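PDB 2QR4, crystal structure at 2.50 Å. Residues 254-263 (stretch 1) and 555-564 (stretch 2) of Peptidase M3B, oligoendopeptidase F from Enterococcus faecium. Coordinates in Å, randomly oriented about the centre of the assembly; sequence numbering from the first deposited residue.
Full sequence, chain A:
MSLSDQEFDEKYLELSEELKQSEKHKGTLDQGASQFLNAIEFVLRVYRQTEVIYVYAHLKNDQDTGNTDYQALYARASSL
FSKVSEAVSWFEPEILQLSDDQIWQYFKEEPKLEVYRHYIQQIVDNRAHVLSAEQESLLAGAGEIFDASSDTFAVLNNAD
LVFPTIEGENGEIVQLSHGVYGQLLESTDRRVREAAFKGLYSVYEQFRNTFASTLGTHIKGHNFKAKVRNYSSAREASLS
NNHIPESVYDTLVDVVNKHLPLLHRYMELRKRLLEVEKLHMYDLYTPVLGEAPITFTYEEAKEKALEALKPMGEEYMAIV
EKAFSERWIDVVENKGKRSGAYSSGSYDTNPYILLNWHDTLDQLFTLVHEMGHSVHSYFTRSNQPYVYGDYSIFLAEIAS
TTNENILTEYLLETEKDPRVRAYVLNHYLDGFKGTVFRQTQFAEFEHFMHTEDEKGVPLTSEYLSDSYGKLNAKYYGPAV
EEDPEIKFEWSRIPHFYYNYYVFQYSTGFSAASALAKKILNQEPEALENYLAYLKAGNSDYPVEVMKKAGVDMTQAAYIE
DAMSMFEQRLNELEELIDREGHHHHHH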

# COMPACT_ATOMS: atom_id res chain seq x y z
N ASP A 254 6.64 24.82 -19.09
CA ASP A 254 6.80 26.27 -19.24
C ASP A 254 6.07 26.85 -20.44
O ASP A 254 5.44 27.91 -20.32
CB ASP A 254 8.28 26.67 -19.32
CG ASP A 254 9.00 26.44 -18.00
OD1 ASP A 254 8.32 26.18 -16.99
OD2 ASP A 254 10.25 26.51 -17.98
N VAL A 255 6.17 26.20 -21.59
CA VAL A 255 5.49 26.71 -22.78
C VAL A 255 3.97 26.62 -22.62
O VAL A 255 3.24 27.55 -22.96
CB VAL A 255 5.95 25.98 -24.06
CG1 VAL A 255 5.11 26.40 -25.24
CG2 VAL A 255 7.45 26.24 -24.31
N VAL A 256 3.49 25.52 -22.05
CA VAL A 256 2.06 25.37 -21.80
C VAL A 256 1.56 26.43 -20.81
O VAL A 256 0.54 27.06 -21.05
CB VAL A 256 1.69 23.95 -21.34
CG1 VAL A 256 0.26 23.92 -20.86
CG2 VAL A 256 1.88 22.95 -22.50
N ASN A 257 2.29 26.64 -19.73
CA ASN A 257 1.94 27.70 -18.78
C ASN A 257 1.89 29.09 -19.39
O ASN A 257 1.02 29.89 -19.07
CB ASN A 257 2.85 27.68 -17.55
CG ASN A 257 2.33 26.78 -16.47
OD1 ASN A 257 1.57 27.20 -15.60
ND2 ASN A 257 2.67 25.50 -16.55
N LYS A 258 2.83 29.37 -20.29
CA LYS A 258 2.89 30.67 -20.93
C LYS A 258 1.73 30.85 -21.92
O LYS A 258 1.37 31.97 -22.26
CB LYS A 258 4.27 30.84 -21.60
CG LYS A 258 4.41 32.04 -22.53
CD LYS A 258 5.80 32.05 -23.20
CE LYS A 258 5.81 32.72 -24.58
NZ LYS A 258 5.86 34.20 -24.49
N HIS A 259 1.12 29.74 -22.36
CA HIS A 259 0.02 29.80 -23.33
C HIS A 259 -1.37 29.41 -22.79
O HIS A 259 -2.28 29.10 -23.56
CB HIS A 259 0.33 28.98 -24.59
CG HIS A 259 1.49 29.51 -25.37
ND1 HIS A 259 1.34 30.44 -26.37
CD2 HIS A 259 2.82 29.27 -25.27
CE1 HIS A 259 2.53 30.75 -26.86
NE2 HIS A 259 3.44 30.05 -26.21
N LEU A 260 -1.53 29.42 -21.47
CA LEU A 260 -2.84 29.13 -20.87
C LEU A 260 -3.93 30.10 -21.35
O LEU A 260 -5.09 29.71 -21.48
CB LEU A 260 -2.75 29.16 -19.33
CG LEU A 260 -1.91 28.03 -18.73
CD1 LEU A 260 -1.83 28.18 -17.25
CD2 LEU A 260 -2.47 26.65 -19.11
N PRO A 261 -3.57 31.36 -21.61
CA PRO A 261 -4.64 32.22 -22.14
C PRO A 261 -5.35 31.65 -23.39
O PRO A 261 -6.52 31.94 -23.59
CB PRO A 261 -3.92 33.54 -22.47
CG PRO A 261 -2.72 33.56 -21.52
CD PRO A 261 -2.29 32.08 -21.46
N LEU A 262 -4.65 30.86 -24.21
CA LEU A 262 -5.32 30.22 -25.35
C LEU A 262 -6.44 29.25 -24.92
O LEU A 262 -7.53 29.29 -25.49
CB LEU A 262 -4.33 29.49 -26.24
CG LEU A 262 -3.37 30.40 -26.98
CD1 LEU A 262 -2.36 29.55 -27.75
CD2 LEU A 262 -4.13 31.33 -27.89
N LEU A 263 -6.18 28.39 -23.92
CA LEU A 263 -7.20 27.54 -23.32
C LEU A 263 -8.33 28.39 -22.73
O LEU A 263 -9.51 28.09 -22.92
CB LEU A 263 -6.61 26.69 -22.18
CG LEU A 263 -7.09 25.24 -21.91
CD1 LEU A 263 -6.97 24.87 -20.44
CD2 LEU A 263 -8.48 24.95 -22.40
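Stretch 2 555-564: QAAYIEDAMS

The most unusual feature here is a selenomethionine laid over an imidazole: CG of Met-563 stands 4.0 Å from the centroid of the His-259 ring, 18° off the normal, a CH-pi contact over one face, while its SE lies obliquely, 4.9 Å from the same centroid. His-259 is also where the backbone of stretch 1 leaves the helix. Helix 254-258 ends there, the backbone leaves helical phi/psi at -112/19, and a helix resumes toward Leu-263.

Stretch 2 is helical over most of its length and runs the same way as helix 254-258, their axes 10.0 Å apart at closest and crossing at -29°. The register pairs Val-255 with Ala-556 and His-259 with Met-563, so partners four residues apart on one side meet partners seven apart on the other.

At the first pairing Val-255 points toward stretch 2 and packs close: Val-255 CG2 packs 3.5 Å from Ala-556 CB, and its CG1 reaches Ile-559 CG2 at 3.4 Å. Met-563, bent by chi1 and chi2 both m, also places CE 3.7 Å from Val-256 CG2, and Leu-262 CD1 comes within 4.2 Å of Met-563 CB. Glu-560 starts sideways, yet its CG comes 3.7 Å from His-259 NE2. No hydrogen bond crosses the contact, which consists largely of apolar packing together with the CH-pi contact of Met-563 on His-259.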

# COMPACT_ATOMS: atom_id res chain seq x y z
N GLN A 555 13.95 22.17 -27.00
CA GLN A 555 13.65 23.58 -27.26
C GLN A 555 12.15 23.84 -27.37
O GLN A 555 11.38 22.93 -27.62
CB GLN A 555 14.37 24.06 -28.53
CG GLN A 555 15.90 24.01 -28.47
CD GLN A 555 16.47 24.85 -27.34
OE1 GLN A 555 17.44 24.46 -26.69
NE2 GLN A 555 15.88 26.01 -27.10
N ALA A 556 11.76 25.10 -27.20
CA ALA A 556 10.36 25.49 -27.10
C ALA A 556 9.63 25.58 -28.45
O ALA A 556 8.41 25.46 -28.52
CB ALA A 556 10.26 26.83 -26.38
N ALA A 557 10.39 25.80 -29.52
CA ALA A 557 9.82 26.14 -30.81
C ALA A 557 8.75 25.17 -31.27
O ALA A 557 7.70 25.58 -31.76
CB ALA A 557 10.92 26.25 -31.86
N TYR A 558 8.99 23.87 -31.11
CA TYR A 558 8.05 22.89 -31.64
C TYR A 558 6.72 22.94 -30.91
O TYR A 558 5.69 22.60 -31.48
CB TYR A 558 8.64 21.47 -31.65
CG TYR A 558 8.57 20.73 -30.31
CD1 TYR A 558 9.28 21.18 -29.20
CD2 TYR A 558 7.82 19.56 -30.18
CE1 TYR A 558 9.24 20.49 -28.00
CE2 TYR A 558 7.79 18.86 -28.99
CZ TYR A 558 8.48 19.34 -27.90
OH TYR A 558 8.41 18.65 -26.69
N ILE A 559 6.73 23.36 -29.65
CA ILE A 559 5.47 23.48 -28.93
C ILE A 559 4.85 24.81 -29.29
O ILE A 559 3.63 24.91 -29.49
CB ILE A 559 5.62 23.33 -27.41
CG1 ILE A 559 6.21 21.96 -27.07
CG2 ILE A 559 4.28 23.46 -26.74
CD1 ILE A 559 6.70 21.83 -25.66
N GLU A 560 5.69 25.83 -29.40
CA GLU A 560 5.21 27.13 -29.84
C GLU A 560 4.54 27.10 -31.23
O GLU A 560 3.55 27.79 -31.44
CB GLU A 560 6.30 28.20 -29.70
CG GLU A 560 6.31 28.81 -28.27
CD GLU A 560 7.62 29.47 -27.87
OE1 GLU A 560 8.53 29.61 -28.71
OE2 GLU A 560 7.73 29.86 -26.68
N ASP A 561 5.04 26.27 -32.14
CA ASP A 561 4.40 26.11 -33.45
C ASP A 561 2.99 25.51 -33.34
O ASP A 561 2.06 25.94 -34.02
CB ASP A 561 5.24 25.23 -34.37
CG ASP A 561 6.51 25.92 -34.84
OD1 ASP A 561 6.60 27.17 -34.71
OD2 ASP A 561 7.41 25.20 -35.33
N ALA A 562 2.84 24.51 -32.47
CA ALA A 562 1.55 23.89 -32.25
C ALA A 562 0.59 24.93 -31.67
O ALA A 562 -0.53 25.09 -32.17
CB ALA A 562 1.70 22.70 -31.29
N MSE A 563 1.04 25.63 -30.64
CA MSE A 563 0.28 26.70 -30.03
C MSE A 563 -0.19 27.73 -31.05
O MSE A 563 -1.34 28.18 -31.02
CB MSE A 563 1.10 27.39 -28.94
CG MSE A 563 1.34 26.53 -27.72
SE MSE A 563 -0.30 25.95 -26.82
CE MSE A 563 0.54 24.89 -25.41
N SER A 564 0.69 28.11 -31.97
CA SER A 564 0.33 29.10 -32.96
C SER A 564 -0.82 28.56 -33.80
O SER A 564 -1.75 29.30 -34.17
CB SER A 564 1.52 29.46 -33.84
OG SER A 564 1.09 30.23 -34.96